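Amphinase-2 (Rana pipiens, PDB 2P7S) cleaves RNA as a secreted, cytotoxic endonuclease of the pancreatic ribonuclease family, acting on poly(U), poly(C) and the dinucleotides CpA and UpA. Local coordinates at residues F95-C100 against H107-G112; T46-T51 against F74-C79. All blocks are in the same frame, centred on the assembly; numbering follows the deposited sequence.

Contact 1: residues F95-C100 against H107-G112; sequences FICITC and HFVKTG. With ACT (acetate ion), chain D; ACT (acetate ion), chain C.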
ATOM      1  N   PHE A  95     -10.824   2.885  -4.574  1.00 36.10           N
ATOM      2  CA  PHE A  95      -9.889   3.973  -4.780  1.00 35.62           C
ATOM      3  C   PHE A  95      -9.055   3.946  -3.509  1.00 34.73           C
ATOM      4  O   PHE A  95      -9.375   3.210  -2.569  1.00 32.37           O
ATOM      5  CB  PHE A  95     -10.611   5.323  -4.872  1.00 39.37           C
ATOM      6  CG  PHE A  95     -11.784   5.332  -5.809  1.00 43.10           C
ATOM      7  CD1 PHE A  95     -13.012   4.808  -5.413  1.00 45.14           C
ATOM      8  CD2 PHE A  95     -11.661   5.864  -7.090  1.00 44.15           C
ATOM      9  CE1 PHE A  95     -14.104   4.813  -6.281  1.00 45.96           C
ATOM     10  CE2 PHE A  95     -12.743   5.873  -7.964  1.00 44.73           C
ATOM     11  CZ  PHE A  95     -13.968   5.347  -7.559  1.00 45.94           C
ATOM     12  N   ILE A  96      -7.987   4.730  -3.477  1.00 30.28           N
ATOM     13  CA  ILE A  96      -7.162   4.787  -2.286  1.00 29.66           C
ATOM     14  C   ILE A  96      -6.858   6.234  -1.965  1.00 29.49           C
ATOM     15  O   ILE A  96      -6.932   7.107  -2.830  1.00 29.50           O
ATOM     16  CB  ILE A  96      -5.834   4.004  -2.449  1.00 28.65           C
ATOM     17  CG1 ILE A  96      -5.011   4.581  -3.608  1.00 29.73           C
ATOM     18  CG2 ILE A  96      -6.139   2.530  -2.669  1.00 27.08           C
ATOM     19  CD1 ILE A  96      -3.642   3.919  -3.784  1.00 29.01           C
ATOM     20  N   CYS A  97      -6.544   6.481  -0.702  1.00 27.98           N
ATOM     21  CA  CYS A  97      -6.219   7.811  -0.229  1.00 27.63           C
ATOM     22  C   CYS A  97      -4.786   7.748   0.266  1.00 27.64           C
ATOM     23  O   CYS A  97      -4.460   6.954   1.154  1.00 26.19           O
ATOM     24  CB  CYS A  97      -7.156   8.222   0.917  1.00 28.20           C
ATOM     25  SG  CYS A  97      -6.673   9.809   1.669  1.00 31.27           S
ATOM     26  N   ILE A  98      -3.929   8.576  -0.318  1.00 26.62           N
ATOM     27  CA  ILE A  98      -2.522   8.589   0.059  1.00 27.24           C
ATOM     28  C   ILE A  98      -2.033  10.003   0.321  1.00 28.05           C
ATOM     29  O   ILE A  98      -2.685  10.981  -0.054  1.00 29.95           O
ATOM     30  CB  ILE A  98      -1.634   7.988  -1.065  1.00 27.03           C
ATOM     31  CG1 ILE A  98      -1.731   8.856  -2.320  1.00 26.54           C
ATOM     32  CG2 ILE A  98      -2.065   6.567  -1.382  1.00 26.95           C
ATOM     33  CD1 ILE A  98      -0.859   8.382  -3.467  1.00 29.22           C
ATOM     34  N   THR A  99      -0.888  10.108   0.979  1.00 27.11           N
ATOM     35  CA  THR A  99      -0.297  11.413   1.233  1.00 28.48           C
ATOM     36  C   THR A  99       0.793  11.525   0.184  1.00 28.47           C
ATOM     37  O   THR A  99       1.554  10.581  -0.026  1.00 26.03           O
ATOM     38  CB  THR A  99       0.371  11.511   2.615  1.00 28.62           C
ATOM     39  OG1 THR A  99      -0.574  11.168   3.632  1.00 29.85           O
ATOM     40  CG2 THR A  99       0.877  12.930   2.856  1.00 28.71           C
ATOM     41  N   CYS A 100       0.845  12.671  -0.483  1.00 28.65           N
ATOM     42  CA  CYS A 100       1.847  12.924  -1.505  1.00 28.88           C
ATOM     43  C   CYS A 100       2.829  13.949  -0.975  1.00 29.45           C
ATOM     44  O   CYS A 100       2.475  14.780  -0.135  1.00 30.33           O
ATOM     45  CB  CYS A 100       1.216  13.531  -2.758  1.00 27.90           C
ATOM     46  SG  CYS A 100       0.026  12.528  -3.692  1.00 28.72           S
ATOM     47  N   HIS A 107       2.779   8.103   1.892  1.00 24.44           N
ATOM     48  CA  HIS A 107       2.081   7.438   2.988  1.00 25.06           C
ATOM     49  C   HIS A 107       0.714   6.931   2.569  1.00 24.69           C
ATOM     50  O   HIS A 107      -0.018   7.607   1.849  1.00 23.90           O
ATOM     51  CB  HIS A 107       1.932   8.407   4.173  1.00 27.64           C
ATOM     52  CG  HIS A 107       1.312   7.791   5.392  1.00 29.80           C
ATOM     53  ND1 HIS A 107       1.936   6.808   6.132  1.00 30.03           N
ATOM     54  CD2 HIS A 107       0.119   8.017   5.997  1.00 29.56           C
ATOM     55  CE1 HIS A 107       1.155   6.455   7.138  1.00 32.14           C
ATOM     56  NE2 HIS A 107       0.046   7.174   7.079  1.00 30.78           N
ATOM     57  N   PHE A 108       0.369   5.726   3.015  1.00 24.05           N
ATOM     58  CA  PHE A 108      -0.936   5.171   2.693  1.00 23.38           C
ATOM     59  C   PHE A 108      -1.872   5.545   3.837  1.00 24.74           C
ATOM     60  O   PHE A 108      -1.641   5.161   4.981  1.00 26.02           O
ATOM     61  CB  PHE A 108      -0.861   3.653   2.549  1.00 23.66           C
ATOM     62  CG  PHE A 108      -2.147   3.032   2.099  1.00 23.51           C
ATOM     63  CD1 PHE A 108      -3.149   2.725   3.016  1.00 25.20           C
ATOM     64  CD2 PHE A 108      -2.372   2.782   0.754  1.00 24.61           C
ATOM     65  CE1 PHE A 108      -4.357   2.178   2.594  1.00 23.96           C
ATOM     66  CE2 PHE A 108      -3.583   2.236   0.320  1.00 26.37           C
ATOM     67  CZ  PHE A 108      -4.573   1.936   1.242  1.00 23.80           C
ATOM     68  N   VAL A 109      -2.913   6.308   3.522  1.00 25.26           N
ATOM     69  CA  VAL A 109      -3.869   6.763   4.530  1.00 26.05           C
ATOM     70  C   VAL A 109      -5.021   5.783   4.746  1.00 26.71           C
ATOM     71  O   VAL A 109      -5.257   5.323   5.866  1.00 26.03           O
ATOM     72  CB  VAL A 109      -4.455   8.148   4.136  1.00 28.81           C
ATOM     73  CG1 VAL A 109      -5.440   8.640   5.207  1.00 28.44           C
ATOM     74  CG2 VAL A 109      -3.324   9.154   3.953  1.00 27.48           C
ATOM     75  N   LYS A 110      -5.740   5.466   3.678  1.00 26.16           N
ATOM     76  CA  LYS A 110      -6.861   4.538   3.783  1.00 28.50           C
ATOM     77  C   LYS A 110      -7.336   4.073   2.421  1.00 27.65           C
ATOM     78  O   LYS A 110      -6.970   4.642   1.395  1.00 27.21           O
ATOM     79  CB  LYS A 110      -8.037   5.208   4.498  1.00 29.23           C
ATOM     80  CG  LYS A 110      -8.600   6.405   3.744  1.00 29.91           C
ATOM     81  CD  LYS A 110      -9.797   7.035   4.450  1.00 33.19           C
ATOM     82  CE  LYS A 110     -11.046   6.169   4.335  1.00 34.98           C
ATOM     83  NZ  LYS A 110     -12.254   6.862   4.877  1.00 40.69           N
ATOM     84  N   THR A 111      -8.156   3.028   2.429  1.00 29.41           N
ATOM     85  CA  THR A 111      -8.735   2.492   1.207  1.00 30.83           C
ATOM     86  C   THR A 111      -9.961   3.365   0.931  1.00 32.25           C
ATOM     87  O   THR A 111     -10.640   3.798   1.863  1.00 31.76           O
ATOM     88  CB  THR A 111      -9.162   1.012   1.394  1.00 32.49           C
ATOM     89  OG1 THR A 111      -7.995   0.193   1.564  1.00 31.01           O
ATOM     90  CG2 THR A 111      -9.937   0.526   0.194  1.00 33.08           C
ATOM     91  N   GLY A 112     -10.234   3.630  -0.343  1.00 33.28           N
ATOM     92  CA  GLY A 112     -11.360   4.474  -0.707  1.00 35.25           C
ATOM     93  C   GLY A 112     -10.938   5.935  -0.812  1.00 36.36           C
ATOM     94  O   GLY A 112      -9.770   6.271  -0.597  1.00 34.38           O
TER
HETATM   95  C   ACT D 506       3.824   4.551   4.632  1.00 50.06           C
HETATM   96  O   ACT D 506       4.217   5.082   5.693  1.00 51.03           O
HETATM   97  OXT ACT D 506       2.586   4.321   4.240  1.00 48.66           O
HETATM   98  CH3 ACT D 506       4.915   4.110   3.666  1.00 49.56           C
HETATM   99  C   ACT C 505      -7.412   0.337   5.123  1.00 51.63           C
HETATM  100  O   ACT C 505      -8.115   1.349   4.899  1.00 49.74           O
HETATM  101  OXT ACT C 505      -6.126   0.163   4.891  1.00 53.48           O
HETATM  102  CH3 ACT C 505      -8.128  -0.850   5.748  1.00 51.09           C
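Cys97 and Lys110 pair in an antiparallel contact between the two arms of the C-terminal beta hairpin, strands 86-101 and 104-111, whose short segment axes run at 152° to each other. Two hydrogen-bonded pairs flank a register shift of one residue: Cys97 N donates to Lys110 O (2.8 Å), and Thr99 N donates to His107 O (2.8 Å). Cys97 O is gripped by two donors, Val109 N at 2.9 Å and Lys110 N at 3.2 Å, both tilted 18° from the plane of the Cys97 carbonyl. The extra residue turns the Val109 side chain toward 95-100: its CB packs on Cys97 SG, the sulfur that continues as a disulfide to Cys114, while CG2 lies 3.4 Å from Thr99 OG1, a hydroxyl bonded to Asn67. On the other face Ile96 crosses the Phe108 side chain at about a right angle, with CG2 3.9 Å from CE2. With CG anti to the backbone N (chi1 -176°), the His107 ring stays on the face of Thr99, whose OG1 lies near the ring plane at its edge, 4.0 Å from His107 CD2. His107 ND1 donates in the ring plane to O of an acetate (2.9 Å), probably from the crystallisation liquor, whose OXT accepts from Phe108 N. Val109 and Lys110 both facing Cys97 define a classic beta bulge, here in the ribonuclease A-type hairpin that carries the general acid His107, assigned by similarity.

Contact 2: residues T46-T51 against F74-C79; sequences TFIHST and FTLTTC. With ACT (acetate ion), chain C.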
ATOM      1  N   THR A  46      -2.083  -2.465   3.971  1.00 21.35           N
ATOM      2  CA  THR A  46      -2.785  -2.671   2.707  1.00 22.24           C
ATOM      3  C   THR A  46      -1.785  -2.702   1.550  1.00 22.25           C
ATOM      4  O   THR A  46      -0.887  -1.857   1.463  1.00 22.07           O
ATOM      5  CB  THR A  46      -3.833  -1.557   2.461  1.00 25.71           C
ATOM      6  OG1 THR A  46      -4.881  -1.670   3.433  1.00 27.14           O
ATOM      7  CG2 THR A  46      -4.441  -1.691   1.078  1.00 23.72           C
ATOM      8  N   PHE A  47      -1.931  -3.702   0.685  1.00 19.70           N
ATOM      9  CA  PHE A  47      -1.062  -3.877  -0.470  1.00 21.06           C
ATOM     10  C   PHE A  47      -1.791  -3.568  -1.769  1.00 22.24           C
ATOM     11  O   PHE A  47      -2.941  -3.960  -1.956  1.00 23.03           O
ATOM     12  CB  PHE A  47      -0.526  -5.310  -0.508  1.00 21.14           C
ATOM     13  CG  PHE A  47       0.358  -5.650   0.653  1.00 21.65           C
ATOM     14  CD1 PHE A  47      -0.179  -6.140   1.839  1.00 21.52           C
ATOM     15  CD2 PHE A  47       1.731  -5.443   0.573  1.00 22.77           C
ATOM     16  CE1 PHE A  47       0.646  -6.416   2.929  1.00 20.84           C
ATOM     17  CE2 PHE A  47       2.567  -5.714   1.659  1.00 20.39           C
ATOM     18  CZ  PHE A  47       2.025  -6.200   2.838  1.00 20.15           C
ATOM     19  N   ILE A  48      -1.102  -2.886  -2.676  1.00 21.93           N
ATOM     20  CA  ILE A  48      -1.683  -2.490  -3.954  1.00 22.87           C
ATOM     21  C   ILE A  48      -1.131  -3.381  -5.065  1.00 23.17           C
ATOM     22  O   ILE A  48       0.072  -3.388  -5.323  1.00 22.84           O
ATOM     23  CB  ILE A  48      -1.334  -1.013  -4.278  1.00 22.30           C
ATOM     24  CG1 ILE A  48      -1.631  -0.126  -3.070  1.00 22.29           C
ATOM     25  CG2 ILE A  48      -2.128  -0.540  -5.482  1.00 23.37           C
ATOM     26  CD1 ILE A  48      -0.893   1.211  -3.104  1.00 23.43           C
ATOM     27  N   HIS A  49      -2.015  -4.135  -5.711  1.00 23.23           N
ATOM     28  CA  HIS A  49      -1.618  -5.035  -6.789  1.00 25.38           C
ATOM     29  C   HIS A  49      -1.562  -4.246  -8.088  1.00 27.51           C
ATOM     30  O   HIS A  49      -2.544  -4.178  -8.839  1.00 28.65           O
ATOM     31  CB  HIS A  49      -2.631  -6.176  -6.906  1.00 24.06           C
ATOM     32  CG  HIS A  49      -2.686  -7.050  -5.694  1.00 23.21           C
ATOM     33  ND1 HIS A  49      -1.866  -8.146  -5.531  1.00 21.59           N
ATOM     34  CD2 HIS A  49      -3.419  -6.954  -4.560  1.00 24.03           C
ATOM     35  CE1 HIS A  49      -2.092  -8.688  -4.347  1.00 23.96           C
ATOM     36  NE2 HIS A  49      -3.029  -7.983  -3.737  1.00 24.96           N
ATOM     37  N   SER A  50      -0.411  -3.645  -8.353  1.00 27.93           N
ATOM     38  CA  SER A  50      -0.243  -2.837  -9.553  0.50 26.86           C
ATOM     39  C   SER A  50       1.213  -2.490  -9.814  1.00 28.39           C
ATOM     40  O   SER A  50       2.067  -2.630  -8.933  1.00 25.23           O
ATOM     41  CB  SER A  50      -1.047  -1.536  -9.412  0.50 26.11           C
ATOM     42  OG  SER A  50      -0.672  -0.573 -10.385  0.50 21.28           O
ATOM     43  N   THR A  51       1.483  -2.039 -11.034  1.00 28.53           N
ATOM     44  CA  THR A  51       2.817  -1.613 -11.407  1.00 29.39           C
ATOM     45  C   THR A  51       2.914  -0.321 -10.595  1.00 28.24           C
ATOM     46  O   THR A  51       1.889   0.203 -10.157  1.00 28.46           O
ATOM     47  CB  THR A  51       2.883  -1.299 -12.905  1.00 28.41           C
ATOM     48  OG1 THR A  51       1.695  -0.595 -13.286  1.00 29.99           O
ATOM     49  CG2 THR A  51       2.977  -2.589 -13.720  1.00 29.32           C
ATOM     50  N   PHE A  74      -7.990   0.403  -7.632  1.00 38.95           N
ATOM     51  CA  PHE A  74      -6.936  -0.609  -7.658  1.00 36.43           C
ATOM     52  C   PHE A  74      -7.390  -1.859  -6.919  1.00 34.89           C
ATOM     53  O   PHE A  74      -8.334  -1.811  -6.134  1.00 35.91           O
ATOM     54  CB  PHE A  74      -5.654  -0.098  -6.986  1.00 36.96           C
ATOM     55  CG  PHE A  74      -5.062   1.111  -7.640  1.00 35.98           C
ATOM     56  CD1 PHE A  74      -5.584   2.378  -7.397  1.00 37.25           C
ATOM     57  CD2 PHE A  74      -3.980   0.984  -8.504  1.00 35.77           C
ATOM     58  CE1 PHE A  74      -5.034   3.502  -8.007  1.00 36.31           C
ATOM     59  CE2 PHE A  74      -3.425   2.101  -9.120  1.00 35.77           C
ATOM     60  CZ  PHE A  74      -3.953   3.361  -8.869  1.00 35.68           C
ATOM     61  N   THR A  75      -6.717  -2.974  -7.185  1.00 33.59           N
ATOM     62  CA  THR A  75      -7.007  -4.238  -6.512  1.00 33.47           C
ATOM     63  C   THR A  75      -6.191  -4.158  -5.226  1.00 31.66           C
ATOM     64  O   THR A  75      -4.968  -3.991  -5.278  1.00 27.95           O
ATOM     65  CB  THR A  75      -6.533  -5.437  -7.346  1.00 35.99           C
ATOM     66  OG1 THR A  75      -7.183  -5.411  -8.621  1.00 39.51           O
ATOM     67  CG2 THR A  75      -6.865  -6.743  -6.640  1.00 35.80           C
ATOM     68  N   LEU A  76      -6.863  -4.284  -4.083  1.00 30.14           N
ATOM     69  CA  LEU A  76      -6.212  -4.156  -2.781  1.00 29.15           C
ATOM     70  C   LEU A  76      -6.352  -5.323  -1.816  1.00 30.38           C
ATOM     71  O   LEU A  76      -7.456  -5.812  -1.585  1.00 33.20           O
ATOM     72  CB  LEU A  76      -6.764  -2.924  -2.075  1.00 28.95           C
ATOM     73  CG  LEU A  76      -6.762  -1.607  -2.842  1.00 27.22           C
ATOM     74  CD1 LEU A  76      -7.713  -0.639  -2.155  1.00 27.77           C
ATOM     75  CD2 LEU A  76      -5.351  -1.046  -2.900  1.00 25.53           C
ATOM     76  N   THR A  77      -5.230  -5.747  -1.241  1.00 25.70           N
ATOM     77  CA  THR A  77      -5.235  -6.813  -0.249  1.00 24.33           C
ATOM     78  C   THR A  77      -4.892  -6.192   1.097  1.00 23.34           C
ATOM     79  O   THR A  77      -3.863  -5.536   1.251  1.00 19.52           O
ATOM     80  CB  THR A  77      -4.200  -7.899  -0.559  1.00 24.08           C
ATOM     81  OG1 THR A  77      -4.609  -8.624  -1.720  1.00 23.88           O
ATOM     82  CG2 THR A  77      -4.061  -8.858   0.618  1.00 25.60           C
ATOM     83  N   THR A  78      -5.767  -6.385   2.072  1.00 23.23           N
ATOM     84  CA  THR A  78      -5.518  -5.844   3.393  1.00 21.80           C
ATOM     85  C   THR A  78      -5.249  -6.999   4.353  1.00 20.86           C
ATOM     86  O   THR A  78      -6.020  -7.951   4.412  1.00 22.11           O
ATOM     87  CB  THR A  78      -6.734  -5.008   3.881  1.00 22.66           C
ATOM     88  OG1 THR A  78      -6.865  -3.841   3.059  1.00 23.64           O
ATOM     89  CG2 THR A  78      -6.549  -4.581   5.328  1.00 23.65           C
ATOM     90  N   CYS A  79      -4.126  -6.922   5.060  1.00 20.23           N
ATOM     91  CA  CYS A  79      -3.746  -7.937   6.043  1.00 22.06           C
ATOM     92  C   CYS A  79      -4.044  -7.347   7.419  1.00 22.08           C
ATOM     93  O   CYS A  79      -3.557  -6.261   7.744  1.00 20.83           O
ATOM     94  CB  CYS A  79      -2.255  -8.234   5.952  1.00 22.19           C
ATOM     95  SG  CYS A  79      -1.709  -8.816   4.318  1.00 21.93           S
TER
HETATM   96  C   ACT C 505      -7.412   0.337   5.123  1.00 51.63           C
HETATM   97  O   ACT C 505      -8.115   1.349   4.899  1.00 49.74           O
HETATM   98  OXT ACT C 505      -6.126   0.163   4.891  1.00 53.48           O
HETATM   99  CH3 ACT C 505      -8.128  -0.850   5.748  1.00 51.09           C
HETATM  100  O   HOH W   1      -4.668  -2.360  -8.981  1.00 29.49           O
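Phe47 and Thr77 form a hydrogen-bonded antiparallel pair, with Phe47 N donating to Thr77 O at 2.7 Å, almost straight at 174°, and Thr77 N returning to Phe47 O; the short segment axes of strands 46-49 and 74-79 run at 155° to each other. In the looser His49-Thr75 pair, His49 N donates to Thr75 O, while a water takes the place of the return bond, donating to His49 O and accepting from Thr75 N. On the face shared by Phe47, His49 and Thr77, the imidazole turns its edge to the neighbouring strand, with Thr77 OG1 near the ring plane: His49 NE2 and Thr77 OG1 are 2.6 Å apart, and either may be the donor. With CG beside the backbone N and the ring turned by chi2 -88°, the edge carrying CD2 and NE2 lies against the other strand, while ND1 bonds to Gln19 O. Both ring nitrogens thus have partners, which fixes the ring's rotation. Further along, Cys79 SG, disulfide-bonded to Cys26, approaches Phe47 CE1 obliquely at 3.6 Å. The opposite face is apolar in its middle: Ile48 and Leu76 lie side by side, CG1 to CD2 3.8 Å, and Ile48 CG2 rests on Phe74 beside CB and CD2. At its far end Thr46 OG1 lies 3.0 Å from Thr78 OG1. Thr46 OG1 also donates to acetate OXT and Thr46 N bonds a glycerol; both molecules probably come from the crystallisation liquor, yet these polar groups, beside an apolar layer of Ile48, Leu76 and Phe74, are consistent with the substrate-binding role assigned to Thr46 by similarity.

Contacts 1 and 2 have centres 11 Å apart in one sheet, where strands 74-83 and 86-101 are neighbours, and their side chains touch. Leu76 CD1 lies 3.4 Å from Thr111 CG2 and 3.6 Å from Ile96 CG2, and Ile96 CD1 meets Ile48 CD1 at 3.9 Å, so the apolar faces form one layer. Phe108 CZ packs on Thr46 CG2 at 3.6 Å. One acetate bridges the two contacts, accepting from Thr111 N and Thr46 OG1. His15, the proposed proton acceptor, bonds through ND1 to Thr46 O and meets the Phe108 ring; its NE2 bonds the other acetate, the one held by His107 ND1 and Phe108 N, which thus bridges the two proposed catalytic histidines. The nearest side-chain atoms of Thr46 and His107 are about 11 Å apart.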